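Local atomic coordinates of nidogen-1 (Mus musculus, PDB entry 1GL4), a protein that is a basement-membrane glycoprotein that associates tightly with laminin and also binds collagen IV and perlecan, perlecan through the G2 beta-barrel domain contained in this fragment. Residues G113-N125 / L267-R279. Residues are numbered along the deposited sequence; the frame is centred on the assembly and turned at random.
Sequences GWMFAVEQDGFKN and LRYALSNSIGPVR
Phe123 lays one face of its ring over the Gly276-Pro277 peptide: Pro277 CD sits 3.8 Å from the ring centroid and Gly276 CA 4.0 Å, both CH-pi contacts, while Pro277 CB approaches ring atom CZ. Phe123 CG lies anti to the carbonyl carbon (chi1 -62°), swinging the ring out over the end of strand 266-276. With an alanine here the Gly276-Pro277 peptide would lose the ring over it, and the turn is likely to be held less firmly at that end. Earlier in the segment, strand 118-119 pairs parallel with strand 266-276. Val118 N gives an almost straight bond to Asn273 O (3.0 Å), Ile275 N returns one to Val118 O (2.9 Å), and a more bent bond joins Gln120 N to Ile275 O. Ile275 CG2 lies against Val118 O and Glu119 CA, and its CB packs 4.0 Å from Ala117 CB. Behind this layer Asn125 ND2 holds Ala117 O, its OD1 caps Ser128 N, and Glu119 OE2 takes Asn125 N on its anti lone pair. Asp121 OD2 and Arg279 NH2, both on exposed residues, form only a long salt bridge, 3.7 Å. Backbone bonds and apolar packing therefore probably do most to join the segment following helix 107-115 to strand 266-276 of the G2 beta-barrel.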
loop_
_atom_site.group_PDB
_atom_site.type_symbol
_atom_site.label_atom_id
_atom_site.label_comp_id
_atom_site.label_asym_id
_atom_site.label_seq_id
_atom_site.Cartn_x
_atom_site.Cartn_y
_atom_site.Cartn_z
ATOM N N GLY A 113 -0.036 -2.699 2.144
ATOM C CA GLY A 113 0.859 -3.718 1.619
ATOM C C GLY A 113 0.740 -4.963 2.485
ATOM O O GLY A 113 0.816 -6.092 1.996
ATOM N N TRP A 114 0.555 -4.755 3.785
ATOM C CA TRP A 114 0.395 -5.857 4.732
ATOM C C TRP A 114 -0.905 -6.595 4.408
ATOM O O TRP A 114 -0.953 -7.825 4.411
ATOM C CB TRP A 114 0.347 -5.311 6.169
ATOM C CG TRP A 114 -0.038 -6.337 7.206
ATOM C CD1 TRP A 114 0.750 -7.331 7.711
ATOM C CD2 TRP A 114 -1.322 -6.486 7.827
ATOM N NE1 TRP A 114 0.037 -8.095 8.609
ATOM C CE2 TRP A 114 -1.238 -7.599 8.698
ATOM C CE3 TRP A 114 -2.536 -5.790 7.730
ATOM C CZ2 TRP A 114 -2.321 -8.032 9.470
ATOM C CZ3 TRP A 114 -3.620 -6.222 8.502
ATOM C CH2 TRP A 114 -3.504 -7.331 9.358
ATOM N N MET A 115 -1.952 -5.834 4.109
ATOM C CA MET A 115 -3.252 -6.411 3.781
ATOM C C MET A 115 -3.220 -7.335 2.563
ATOM O O MET A 115 -3.884 -8.376 2.553
ATOM C CB MET A 115 -4.279 -5.308 3.499
ATOM C CG MET A 115 -4.755 -4.508 4.700
ATOM S SD MET A 115 -5.948 -3.228 4.204
ATOM C CE MET A 115 -7.279 -4.229 3.599
ATOM N N PHE A 116 -2.460 -6.951 1.538
ATOM C CA PHE A 116 -2.404 -7.736 0.306
ATOM C C PHE A 116 -1.062 -8.362 -0.077
ATOM O O PHE A 116 -0.808 -8.612 -1.256
ATOM C CB PHE A 116 -2.927 -6.882 -0.859
ATOM C CG PHE A 116 -4.352 -6.430 -0.683
ATOM C CD1 PHE A 116 -4.650 -5.104 -0.380
ATOM C CD2 PHE A 116 -5.396 -7.339 -0.794
ATOM C CE1 PHE A 116 -5.971 -4.693 -0.186
ATOM C CE2 PHE A 116 -6.718 -6.940 -0.602
ATOM C CZ PHE A 116 -7.005 -5.612 -0.296
ATOM N N ALA A 117 -0.217 -8.638 0.912
ATOM C CA ALA A 117 1.093 -9.238 0.649
ATOM C C ALA A 117 0.956 -10.595 -0.045
ATOM O O ALA A 117 -0.059 -11.270 0.103
ATOM C CB ALA A 117 1.857 -9.417 1.960
ATOM N N VAL A 118 1.977 -10.993 -0.801
ATOM C CA VAL A 118 1.941 -12.288 -1.481
ATOM C C VAL A 118 1.988 -13.365 -0.402
ATOM O O VAL A 118 2.903 -13.381 0.422
ATOM C CB VAL A 118 3.146 -12.470 -2.427
ATOM C CG1 VAL A 118 3.124 -13.875 -3.044
ATOM C CG2 VAL A 118 3.106 -11.411 -3.524
ATOM N N GLU A 119 1.000 -14.256 -0.408
ATOM C CA GLU A 119 0.915 -15.319 0.585
ATOM C C GLU A 119 1.822 -16.505 0.239
ATOM O O GLU A 119 1.763 -17.052 -0.862
ATOM C CB GLU A 119 -0.552 -15.765 0.732
ATOM C CG GLU A 119 -1.487 -14.616 1.158
ATOM C CD GLU A 119 -2.946 -15.031 1.341
ATOM O OE1 GLU A 119 -3.524 -15.654 0.424
ATOM O OE2 GLU A 119 -3.529 -14.718 2.399
ATOM N N GLN A 120 2.670 -16.891 1.187
ATOM C CA GLN A 120 3.604 -17.998 0.984
ATOM C C GLN A 120 3.345 -19.169 1.923
ATOM O O GLN A 120 3.067 -18.978 3.110
ATOM C CB GLN A 120 5.038 -17.504 1.180
ATOM C CG GLN A 120 5.459 -16.435 0.187
ATOM C CD GLN A 120 6.847 -15.899 0.463
ATOM O OE1 GLN A 120 7.427 -15.193 -0.364
ATOM N NE2 GLN A 120 7.386 -16.222 1.635
ATOM N N ASP A 121 3.443 -20.382 1.386
ATOM C CA ASP A 121 3.224 -21.598 2.168
ATOM C C ASP A 121 1.864 -21.581 2.854
ATOM O O ASP A 121 0.836 -21.407 2.204
ATOM C CB ASP A 121 4.333 -21.761 3.217
ATOM C CG ASP A 121 5.698 -22.006 2.594
ATOM O OD1 ASP A 121 5.851 -23.013 1.868
ATOM O OD2 ASP A 121 6.619 -21.193 2.830
ATOM N N GLY A 122 1.859 -21.768 4.169
ATOM C CA GLY A 122 0.604 -21.755 4.900
ATOM C C GLY A 122 0.417 -20.484 5.708
ATOM O O GLY A 122 0.151 -20.543 6.913
ATOM N N PHE A 123 0.559 -19.329 5.057
ATOM C CA PHE A 123 0.403 -18.048 5.742
ATOM C C PHE A 123 -0.592 -17.133 5.033
ATOM O O PHE A 123 -0.670 -17.124 3.805
ATOM C CB PHE A 123 1.767 -17.367 5.882
ATOM C CG PHE A 123 2.740 -18.160 6.707
ATOM C CD1 PHE A 123 3.335 -19.307 6.192
ATOM C CD2 PHE A 123 2.992 -17.814 8.031
ATOM C CE1 PHE A 123 4.159 -20.107 6.986
ATOM C CE2 PHE A 123 3.816 -18.605 8.834
ATOM C CZ PHE A 123 4.398 -19.755 8.308
ATOM N N LYS A 124 -1.347 -16.363 5.815
ATOM C CA LYS A 124 -2.366 -15.466 5.269
ATOM C C LYS A 124 -2.000 -13.986 5.392
ATOM O O LYS A 124 -1.386 -13.579 6.382
ATOM C CB LYS A 124 -3.695 -15.706 5.997
ATOM C CG LYS A 124 -4.147 -17.154 5.997
ATOM C CD LYS A 124 -5.524 -17.300 6.602
ATOM C CE LYS A 124 -6.106 -18.673 6.286
ATOM N NZ LYS A 124 -7.547 -18.737 6.638
ATOM N N ASN A 125 -2.378 -13.184 4.395
ATOM C CA ASN A 125 -2.098 -11.746 4.453
ATOM C C ASN A 125 -3.201 -11.055 5.251
ATOM O O ASN A 125 -4.145 -11.706 5.695
ATOM C CB ASN A 125 -1.989 -11.118 3.047
ATOM C CG ASN A 125 -3.228 -11.338 2.190
ATOM O OD1 ASN A 125 -4.344 -11.451 2.700
ATOM N ND2 ASN A 125 -3.032 -11.376 0.866
ATOM N N LEU A 267 1.481 13.317 -2.130
ATOM C CA LEU A 267 2.422 12.466 -1.419
ATOM C C LEU A 267 2.224 11.044 -1.954
ATOM O O LEU A 267 1.094 10.557 -2.010
ATOM C CB LEU A 267 2.109 12.533 0.079
ATOM C CG LEU A 267 2.940 11.801 1.128
ATOM C CD1 LEU A 267 4.374 12.325 1.161
ATOM C CD2 LEU A 267 2.268 12.005 2.486
ATOM N N ARG A 268 3.316 10.388 -2.346
ATOM C CA ARG A 268 3.248 9.031 -2.893
ATOM C C ARG A 268 4.124 8.013 -2.151
ATOM O O ARG A 268 5.276 8.298 -1.804
ATOM C CB ARG A 268 3.641 9.051 -4.380
ATOM C CG ARG A 268 2.739 9.918 -5.271
ATOM C CD ARG A 268 3.245 9.953 -6.715
ATOM N NE ARG A 268 2.357 10.695 -7.613
ATOM C CZ ARG A 268 1.143 10.284 -7.977
ATOM N NH1 ARG A 268 0.665 9.132 -7.523
ATOM N NH2 ARG A 268 0.402 11.022 -8.796
ATOM N N TYR A 269 3.561 6.829 -1.908
ATOM C CA TYR A 269 4.264 5.740 -1.225
ATOM C C TYR A 269 4.074 4.448 -2.028
ATOM O O TYR A 269 2.960 4.146 -2.458
ATOM C CB TYR A 269 3.679 5.501 0.176
ATOM C CG TYR A 269 3.762 6.653 1.152
ATOM C CD1 TYR A 269 2.641 7.032 1.892
ATOM C CD2 TYR A 269 4.971 7.307 1.408
ATOM C CE1 TYR A 269 2.714 8.023 2.869
ATOM C CE2 TYR A 269 5.055 8.305 2.391
ATOM C CZ TYR A 269 3.924 8.651 3.116
ATOM O OH TYR A 269 3.988 9.602 4.109
ATOM N N ALA A 270 5.147 3.686 -2.229
ATOM C CA ALA A 270 5.040 2.421 -2.952
ATOM C C ALA A 270 5.970 1.382 -2.335
ATOM O O ALA A 270 7.104 1.695 -1.975
ATOM C CB ALA A 270 5.382 2.619 -4.429
ATOM N N LEU A 271 5.477 0.155 -2.187
ATOM C CA LEU A 271 6.282 -0.927 -1.636
ATOM C C LEU A 271 5.797 -2.335 -1.998
ATOM O O LEU A 271 4.612 -2.555 -2.288
ATOM C CB LEU A 271 6.419 -0.789 -0.109
ATOM C CG LEU A 271 5.313 -0.315 0.836
ATOM C CD1 LEU A 271 5.836 -0.382 2.278
ATOM C CD2 LEU A 271 4.907 1.107 0.520
ATOM N N SER A 272 6.733 -3.280 -1.989
ATOM C CA SER A 272 6.446 -4.677 -2.315
ATOM C C SER A 272 6.437 -5.524 -1.045
ATOM O O SER A 272 7.300 -5.360 -0.181
ATOM C CB SER A 272 7.483 -5.187 -3.311
ATOM O OG SER A 272 7.368 -4.469 -4.531
ATOM N N ASN A 273 5.478 -6.442 -0.951
ATOM C CA ASN A 273 5.308 -7.258 0.252
ATOM C C ASN A 273 5.057 -8.755 0.056
ATOM O O ASN A 273 4.338 -9.159 -0.861
ATOM C CB ASN A 273 4.127 -6.700 1.057
ATOM C CG ASN A 273 4.260 -5.225 1.341
ATOM O OD1 ASN A 273 4.634 -4.831 2.441
ATOM N ND2 ASN A 273 3.965 -4.395 0.338
ATOM N N SER A 274 5.644 -9.553 0.951
ATOM C CA SER A 274 5.480 -11.011 0.989
ATOM C C SER A 274 5.266 -11.396 2.453
ATOM O O SER A 274 5.923 -10.846 3.339
ATOM C CB SER A 274 6.725 -11.731 0.465
ATOM O OG SER A 274 6.773 -11.706 -0.952
ATOM N N ILE A 275 4.354 -12.326 2.716
ATOM C CA ILE A 275 4.092 -12.752 4.091
ATOM C C ILE A 275 4.341 -14.261 4.224
ATOM O O ILE A 275 3.881 -15.054 3.396
ATOM C CB ILE A 275 2.630 -12.403 4.519
ATOM C CG1 ILE A 275 2.455 -12.604 6.025
ATOM C CG2 ILE A 275 1.631 -13.263 3.773
ATOM C CD1 ILE A 275 3.111 -11.542 6.869
ATOM N N GLY A 276 5.087 -14.650 5.255
ATOM C CA GLY A 276 5.391 -16.056 5.454
ATOM C C GLY A 276 6.022 -16.382 6.797
ATOM O O GLY A 276 5.921 -15.600 7.743
ATOM N N PRO A 277 6.692 -17.540 6.912
ATOM C CA PRO A 277 7.339 -17.969 8.155
ATOM C C PRO A 277 8.566 -17.143 8.555
ATOM O O PRO A 277 9.201 -16.505 7.717
ATOM C CB PRO A 277 7.693 -19.424 7.863
ATOM C CG PRO A 277 8.029 -19.382 6.404
ATOM C CD PRO A 277 6.902 -18.536 5.842
ATOM N N VAL A 278 8.890 -17.162 9.846
ATOM C CA VAL A 278 10.047 -16.441 10.363
ATOM C C VAL A 278 11.318 -17.144 9.887
ATOM O O VAL A 278 11.508 -18.331 10.144
ATOM C CB VAL A 278 10.050 -16.419 11.911
ATOM C CG1 VAL A 278 11.284 -15.692 12.423
ATOM C CG2 VAL A 278 8.785 -15.748 12.425
ATOM N N ARG A 279 12.180 -16.412 9.190
ATOM C CA ARG A 279 13.434 -16.968 8.688
ATOM C C ARG A 279 14.615 -16.206 9.275
ATOM O O ARG A 279 15.363 -16.801 10.081
ATOM C CB ARG A 279 13.486 -16.881 7.160
ATOM C CG ARG A 279 12.360 -17.614 6.441
ATOM C CD ARG A 279 12.485 -17.466 4.926
ATOM N NE ARG A 279 11.354 -18.052 4.203
ATOM C CZ ARG A 279 11.070 -19.352 4.166
ATOM N NH1 ARG A 279 11.833 -20.224 4.815
ATOM N NH2 ARG A 279 10.021 -19.783 3.476
ATOM O OXT ARG A 279 14.773 -15.017 8.926
#